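Long-range contact in 14-3-3 protein (Cryptosporidium parvum, PDB 3EFZ), which probably binds phosphoserine-containing partner proteins, as members of the 14-3-3 family do, and so takes part in cell signalling and regulation: residues Phe143-Lys148 and Glu176-Arg181. Sequence-based numbering, arbitrary orientation.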
loop_
_atom_site.group_PDB
_atom_site.type_symbol
_atom_site.label_atom_id
_atom_site.label_comp_id
_atom_site.label_asym_id
_atom_site.label_seq_id
_atom_site.Cartn_x
_atom_site.Cartn_y
_atom_site.Cartn_z
ATOM N N PHE B 143 6.710 15.145 13.910
ATOM C CA PHE B 143 6.521 14.085 12.934
ATOM C C PHE B 143 5.074 14.037 12.403
ATOM O O PHE B 143 4.861 13.984 11.197
ATOM C CB PHE B 143 6.949 12.733 13.528
ATOM C CG PHE B 143 6.720 11.558 12.605
ATOM C CD1 PHE B 143 7.759 11.046 11.843
ATOM C CD2 PHE B 143 5.461 10.969 12.495
ATOM C CE1 PHE B 143 7.555 9.939 10.986
ATOM C CE2 PHE B 143 5.252 9.878 11.640
ATOM C CZ PHE B 143 6.302 9.369 10.890
ATOM N N CYS B 144 4.094 14.028 13.310
ATOM C CA CYS B 144 2.675 14.026 12.941
ATOM C C CYS B 144 2.222 15.278 12.158
ATOM O O CYS B 144 1.393 15.187 11.250
ATOM C CB CYS B 144 1.811 13.866 14.190
ATOM S SG CYS B 144 2.066 12.334 15.082
ATOM N N ILE B 145 2.773 16.439 12.507
ATOM C CA ILE B 145 2.410 17.704 11.867
ATOM C C ILE B 145 3.007 17.795 10.442
ATOM O O ILE B 145 2.340 18.271 9.510
ATOM C CB ILE B 145 2.793 18.897 12.784
ATOM C CG1 ILE B 145 1.948 18.852 14.067
ATOM C CG2 ILE B 145 2.657 20.266 12.064
ATOM C CD1 ILE B 145 2.500 19.706 15.220
ATOM N N LYS B 146 4.242 17.323 10.267
ATOM C CA LYS B 146 4.812 17.191 8.927
ATOM C C LYS B 146 3.931 16.278 8.048
ATOM O O LYS B 146 3.665 16.588 6.877
ATOM C CB LYS B 146 6.246 16.639 8.966
ATOM C CG LYS B 146 6.640 16.044 7.632
ATOM C CD LYS B 146 7.910 15.254 7.632
ATOM C CE LYS B 146 8.096 14.601 6.275
ATOM N NZ LYS B 146 7.333 13.346 6.138
ATOM N N LEU B 147 3.496 15.163 8.641
ATOM C CA LEU B 147 2.627 14.188 8.015
ATOM C C LEU B 147 1.309 14.808 7.538
ATOM O O LEU B 147 0.858 14.534 6.424
ATOM C CB LEU B 147 2.357 13.077 9.028
ATOM C CG LEU B 147 1.842 11.734 8.564
ATOM C CD1 LEU B 147 2.331 10.613 9.496
ATOM C CD2 LEU B 147 0.300 11.783 8.472
ATOM N N LYS B 148 0.700 15.645 8.377
ATOM C CA LYS B 148 -0.473 16.428 7.962
ATOM C C LYS B 148 -0.132 17.377 6.812
ATOM O O LYS B 148 -0.959 17.599 5.930
ATOM C CB LYS B 148 -1.064 17.215 9.130
ATOM C CG LYS B 148 -1.655 16.362 10.257
ATOM C CD LYS B 148 -2.584 17.172 11.128
ATOM C CE LYS B 148 -1.833 18.210 11.998
ATOM N NZ LYS B 148 -2.771 19.129 12.708
ATOM N N GLU B 176 5.847 24.674 8.321
ATOM C CA GLU B 176 6.529 25.692 9.103
ATOM C C GLU B 176 6.410 25.437 10.599
ATOM O O GLU B 176 7.359 25.698 11.332
ATOM C CB GLU B 176 6.079 27.100 8.708
ATOM C CG GLU B 176 6.703 27.512 7.376
ATOM C CD GLU B 176 6.267 28.869 6.892
ATOM O OE1 GLU B 176 5.418 29.515 7.560
ATOM O OE2 GLU B 176 6.781 29.297 5.829
ATOM N N ASP B 177 5.268 24.887 11.027
ATOM C CA ASP B 177 5.037 24.528 12.433
ATOM C C ASP B 177 5.954 23.382 12.861
ATOM O O ASP B 177 6.640 23.473 13.880
ATOM C CB ASP B 177 3.547 24.179 12.678
ATOM C CG ASP B 177 3.229 23.898 14.151
ATOM O OD1 ASP B 177 2.173 23.291 14.424
ATOM O OD2 ASP B 177 4.021 24.285 15.036
ATOM N N ALA B 178 5.986 22.332 12.054
ATOM C CA ALA B 178 6.879 21.185 12.267
ATOM C C ALA B 178 8.361 21.602 12.266
ATOM O O ALA B 178 9.110 21.224 13.159
ATOM C CB ALA B 178 6.613 20.105 11.217
ATOM N N LEU B 179 8.771 22.392 11.275
ATOM C CA LEU B 179 10.133 22.963 11.243
ATOM C C LEU B 179 10.501 23.769 12.494
ATOM O O LEU B 179 11.605 23.601 13.039
ATOM C CB LEU B 179 10.353 23.822 9.982
ATOM C CG LEU B 179 10.468 23.121 8.623
ATOM C CD1 LEU B 179 10.335 24.128 7.464
ATOM C CD2 LEU B 179 11.761 22.346 8.509
ATOM N N GLN B 180 9.592 24.641 12.941
ATOM C CA GLN B 180 9.815 25.432 14.156
ATOM C C GLN B 180 9.964 24.539 15.397
ATOM O O GLN B 180 10.836 24.779 16.240
ATOM C CB GLN B 180 8.721 26.495 14.356
ATOM C CG GLN B 180 8.820 27.297 15.681
ATOM C CD GLN B 180 10.248 27.754 16.005
ATOM O OE1 GLN B 180 10.857 28.542 15.271
ATOM N NE2 GLN B 180 10.788 27.251 17.113
ATOM N N ARG B 181 9.124 23.515 15.503
ATOM C CA ARG B 181 9.240 22.543 16.591
ATOM C C ARG B 181 10.563 21.771 16.525
ATOM O O ARG B 181 11.228 21.579 17.545
ATOM C CB ARG B 181 8.055 21.580 16.579
ATOM C CG ARG B 181 6.752 22.185 17.043
ATOM C CD ARG B 181 5.620 21.241 16.652
ATOM N NE ARG B 181 4.302 21.707 17.078
ATOM C CZ ARG B 181 3.672 21.291 18.175
ATOM N NH1 ARG B 181 4.237 20.417 19.021
ATOM N NH2 ARG B 181 2.470 21.771 18.440
#
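I145, the buried residue of F143-K148 that carries most of this helix-helix contact, meets D177, A178 and R181 through its two methyls, CG2 and CD1. With CG1 anti to the carbonyl carbon (chi1 -65°), the ethyl arm reaches the end of the R181 side chain, which it crosses at about a right angle. I145 CD1 lies 3.3 Å from R181 NE, over one guanidinium face and offset toward its rim. That guanidinium is tied back to its own helix: R181 NE makes a weak hydrogen bond of 3.3 Å to D177 OD2, part of an i to i+4 salt bridge. D177 brings its other oxygen to the isoleucine, OD1 standing 3.7 Å from I145 CD1, so the methyl packs against both members of the ion pair. The second branch, I145 CG2, rests 4.0 Å from A178 CB. Beyond the segments, I145 also touches F174, about one turn before A178 on helix 161-185. At K146 the backbones come nearest, its CA 5.6 Å from that of A178; the small alanine permits this approach, its CB lying 3.8 Å from K146 N. The lysine chain then leads away, past T198 and N201, and NZ forms a salt bridge with D150. No hydrogen bond links the two segments; the axes of the two short segments approach to 8.3 Å and run at 158° to each other. This is near-antiparallel packing of consecutive helices, 138-158 and 161-185, in the all-helical 14-3-3 fold, with the K146 side chain about 6 Å from that of R153, a predicted phosphoserine-contacting residue.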